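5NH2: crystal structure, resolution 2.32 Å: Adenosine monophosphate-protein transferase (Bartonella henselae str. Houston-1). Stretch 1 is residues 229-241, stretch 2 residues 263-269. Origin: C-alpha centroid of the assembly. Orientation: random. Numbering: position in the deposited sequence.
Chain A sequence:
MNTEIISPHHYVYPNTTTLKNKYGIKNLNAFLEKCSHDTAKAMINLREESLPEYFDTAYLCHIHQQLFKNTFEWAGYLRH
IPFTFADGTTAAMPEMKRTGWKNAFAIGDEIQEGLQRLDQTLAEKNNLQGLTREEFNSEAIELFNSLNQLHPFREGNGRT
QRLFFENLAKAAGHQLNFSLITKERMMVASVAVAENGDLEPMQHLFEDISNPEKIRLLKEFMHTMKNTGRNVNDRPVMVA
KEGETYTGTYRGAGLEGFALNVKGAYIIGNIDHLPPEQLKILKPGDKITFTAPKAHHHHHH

Stretch 1, residues 229-241: GRNVNDRPVMVAK
Stretch 2 (263-269) KGAYIIG

Tyr266 dominates this contact: a single aromatic side chain (chi1 m, -66°; chi2 -76°) reaches back from a parallel strand pair along the loop that leads into the partner strand. Strand 237-239 runs alongside strand 265-269, with 26° between their directions and axes approaching to 4.6 Å. Backbones are extended: phi/psi -134/119 at Val237, -155/165 at Met238, -100/122 at Tyr266, -111/117 at Ile267. The register pairs Val237 with Tyr266, Met238 with Ile267 and Val239 with Ile268, at CA-CA separations of about 4.6, 5.3 and 4.4 Å. Four backbone hydrogen bonds alternate in donor: Tyr266 N to Pro236 O (2.8 Å), Met238 N to Tyr266 O (2.9 Å), Ile268 N to Met238 O (2.7 Å) and Ala240 N to Ile268 O (2.7 Å). Tyr266, Met238 and Ile268 each use both N and O; Pro236 supplies the first acceptor and Ala240 the last donor, the stagger typical of parallel pairing. CA-H...O contacts accompany the ladder, among them Val237 CA to Tyr266 O and Ile267 CA to Met238 O, both 3.3 Å.

Val237 (chi1 t), Val239 (chi1 t), Tyr266 and Ile268 (m, m) share one sheet face; Val237 CG2 lies 4.1 Å from Tyr266 CD2, and Val239 CG2 4.0 Å from Ile268 CB. On the other face, Met238 (p, t, t) brings CE to 3.4 Å from CD1 of Ile267 (m, m). Past the strand, Ala240 points its CB sideways, and that atom meets Ile267 CG2 at 3.7 Å. Just before strand 237-239, Pro236 CG packs on Ala265 CB, at the start of the other strand, at 3.4 Å.

Upstream, a type I turn spans Val232 to Arg235, closed by Arg235 N to Val232 O (3.0 Å). Val232 (chi1 m) sets CG1 3.5 Å from Tyr266 CE2, an apolar contact. Arg235 (m, m, t) lays CD 3.5 Å from Gly264 O. Gly264 adopts phi/psi 89/-18, where a CB would jam against the preceding carbonyl.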

# COMPACT_ATOMS: atom_id res chain seq x y z
N GLY A 229 -5.87 1.02 20.80
CA GLY A 229 -7.10 0.85 20.05
C GLY A 229 -7.58 2.08 19.31
O GLY A 229 -8.79 2.27 19.18
N ARG A 230 -6.66 2.92 18.81
CA ARG A 230 -7.02 4.13 18.07
C ARG A 230 -6.79 3.91 16.59
O ARG A 230 -5.73 3.43 16.19
CB ARG A 230 -6.21 5.33 18.55
CG ARG A 230 -7.09 6.52 18.88
CD ARG A 230 -6.32 7.72 19.42
NE ARG A 230 -7.21 8.84 19.74
CZ ARG A 230 -6.86 10.13 19.68
NH1 ARG A 230 -5.64 10.47 19.30
NH2 ARG A 230 -7.74 11.08 19.99
N ASN A 231 -7.79 4.27 15.78
CA ASN A 231 -7.73 4.14 14.32
C ASN A 231 -7.35 5.48 13.70
O ASN A 231 -8.14 6.43 13.74
CB ASN A 231 -9.06 3.68 13.76
CG ASN A 231 -8.96 3.28 12.29
OD1 ASN A 231 -8.32 3.97 11.49
ND2 ASN A 231 -9.55 2.14 11.93
N VAL A 232 -6.16 5.57 13.13
CA VAL A 232 -5.68 6.79 12.49
C VAL A 232 -5.78 6.76 10.97
O VAL A 232 -5.16 7.60 10.30
CB VAL A 232 -4.25 7.12 12.93
CG1 VAL A 232 -4.27 7.73 14.32
CG2 VAL A 232 -3.41 5.87 12.86
N ASN A 233 -6.44 5.75 10.40
CA ASN A 233 -6.43 5.59 8.94
C ASN A 233 -6.98 6.83 8.22
O ASN A 233 -6.60 7.10 7.07
CB ASN A 233 -7.20 4.31 8.56
CG ASN A 233 -6.89 3.86 7.13
OD1 ASN A 233 -5.79 4.09 6.59
ND2 ASN A 233 -7.88 3.22 6.49
N ASP A 234 -7.84 7.61 8.90
CA ASP A 234 -8.45 8.83 8.38
C ASP A 234 -7.69 10.13 8.72
O ASP A 234 -8.17 11.21 8.38
CB ASP A 234 -9.88 8.94 8.89
CG ASP A 234 -10.81 8.01 8.16
OD1 ASP A 234 -11.51 8.48 7.23
OD2 ASP A 234 -10.83 6.81 8.48
N ARG A 235 -6.53 10.05 9.36
CA ARG A 235 -5.76 11.24 9.74
C ARG A 235 -4.38 11.26 9.06
O ARG A 235 -3.76 10.21 8.82
CB ARG A 235 -5.58 11.30 11.26
CG ARG A 235 -6.88 11.41 12.00
CD ARG A 235 -7.37 12.81 11.86
NE ARG A 235 -8.52 13.14 12.70
CZ ARG A 235 -8.52 13.16 14.04
NH1 ARG A 235 -7.42 12.84 14.75
NH2 ARG A 235 -9.63 13.50 14.68
N PRO A 236 -3.86 12.46 8.78
CA PRO A 236 -2.45 12.57 8.39
C PRO A 236 -1.54 12.17 9.54
O PRO A 236 -1.74 12.58 10.69
CB PRO A 236 -2.30 14.06 8.02
CG PRO A 236 -3.47 14.76 8.62
CD PRO A 236 -4.57 13.76 8.79
N VAL A 237 -0.56 11.31 9.22
CA VAL A 237 0.48 10.84 10.14
C VAL A 237 1.80 10.94 9.38
O VAL A 237 1.95 10.34 8.31
CB VAL A 237 0.24 9.40 10.62
CG1 VAL A 237 1.34 8.94 11.63
CG2 VAL A 237 -1.15 9.29 11.26
N MET A 238 2.73 11.73 9.89
CA MET A 238 3.98 11.87 9.17
C MET A 238 5.07 12.27 10.14
O MET A 238 4.81 12.69 11.28
CB MET A 238 3.90 12.89 8.03
CG MET A 238 3.43 14.20 8.51
SD MET A 238 2.67 15.14 7.18
CE MET A 238 2.22 16.58 8.11
N VAL A 239 6.29 12.11 9.66
CA VAL A 239 7.45 12.45 10.45
C VAL A 239 7.83 13.87 10.11
O VAL A 239 7.86 14.24 8.93
CB VAL A 239 8.58 11.46 10.18
CG1 VAL A 239 9.93 12.00 10.70
CG2 VAL A 239 8.21 10.14 10.84
N ALA A 240 8.10 14.67 11.14
CA ALA A 240 8.50 16.05 10.94
C ALA A 240 9.62 16.16 9.92
O ALA A 240 10.57 15.38 9.94
CB ALA A 240 8.94 16.65 12.28
N LYS A 241 9.49 17.15 9.02
CA LYS A 241 10.52 17.43 8.02
C LYS A 241 11.66 18.26 8.60
O LYS A 241 11.45 19.17 9.41
CB LYS A 241 9.92 18.20 6.83
CG LYS A 241 8.76 17.55 6.14
CD LYS A 241 8.45 18.27 4.80
CE LYS A 241 9.66 18.26 3.84
NZ LYS A 241 9.27 18.40 2.40
N LYS A 263 -3.46 20.78 14.09
CA LYS A 263 -4.69 20.90 13.29
C LYS A 263 -5.21 19.51 12.87
O LYS A 263 -5.62 19.30 11.73
CB LYS A 263 -4.47 21.82 12.08
CG LYS A 263 -4.19 23.28 12.49
CD LYS A 263 -4.03 24.24 11.31
CE LYS A 263 -3.63 25.67 11.82
NZ LYS A 263 -4.76 26.57 12.29
N GLY A 264 -5.20 18.57 13.82
CA GLY A 264 -5.69 17.23 13.59
C GLY A 264 -4.68 16.24 13.06
O GLY A 264 -4.92 15.04 13.13
N ALA A 265 -3.56 16.72 12.51
CA ALA A 265 -2.52 15.84 11.99
C ALA A 265 -1.60 15.35 13.11
O ALA A 265 -1.35 16.06 14.08
CB ALA A 265 -1.69 16.58 10.93
N TYR A 266 -1.04 14.14 12.93
CA TYR A 266 0.02 13.64 13.82
C TYR A 266 1.41 13.82 13.19
O TYR A 266 1.69 13.26 12.11
CB TYR A 266 -0.20 12.17 14.18
CG TYR A 266 -1.42 11.93 15.01
CD1 TYR A 266 -1.44 12.24 16.36
CD2 TYR A 266 -2.55 11.36 14.46
CE1 TYR A 266 -2.56 12.00 17.13
CE2 TYR A 266 -3.67 11.11 15.22
CZ TYR A 266 -3.67 11.45 16.55
OH TYR A 266 -4.78 11.21 17.30
N ILE A 267 2.29 14.55 13.89
CA ILE A 267 3.67 14.84 13.49
C ILE A 267 4.60 14.08 14.44
O ILE A 267 4.61 14.36 15.64
CB ILE A 267 3.97 16.35 13.55
CG1 ILE A 267 2.83 17.16 12.94
CG2 ILE A 267 5.25 16.68 12.83
CD1 ILE A 267 2.50 16.75 11.48
N ILE A 268 5.39 13.13 13.91
CA ILE A 268 6.31 12.33 14.73
C ILE A 268 7.71 12.92 14.62
O ILE A 268 8.14 13.36 13.54
CB ILE A 268 6.33 10.84 14.33
CG1 ILE A 268 4.91 10.29 14.13
CG2 ILE A 268 7.07 9.98 15.39
CD1 ILE A 268 4.00 10.59 15.25
N GLY A 269 8.44 12.94 15.75
CA GLY A 269 9.82 13.39 15.76
C GLY A 269 10.64 12.59 16.73
O GLY A 269 10.11 11.82 17.55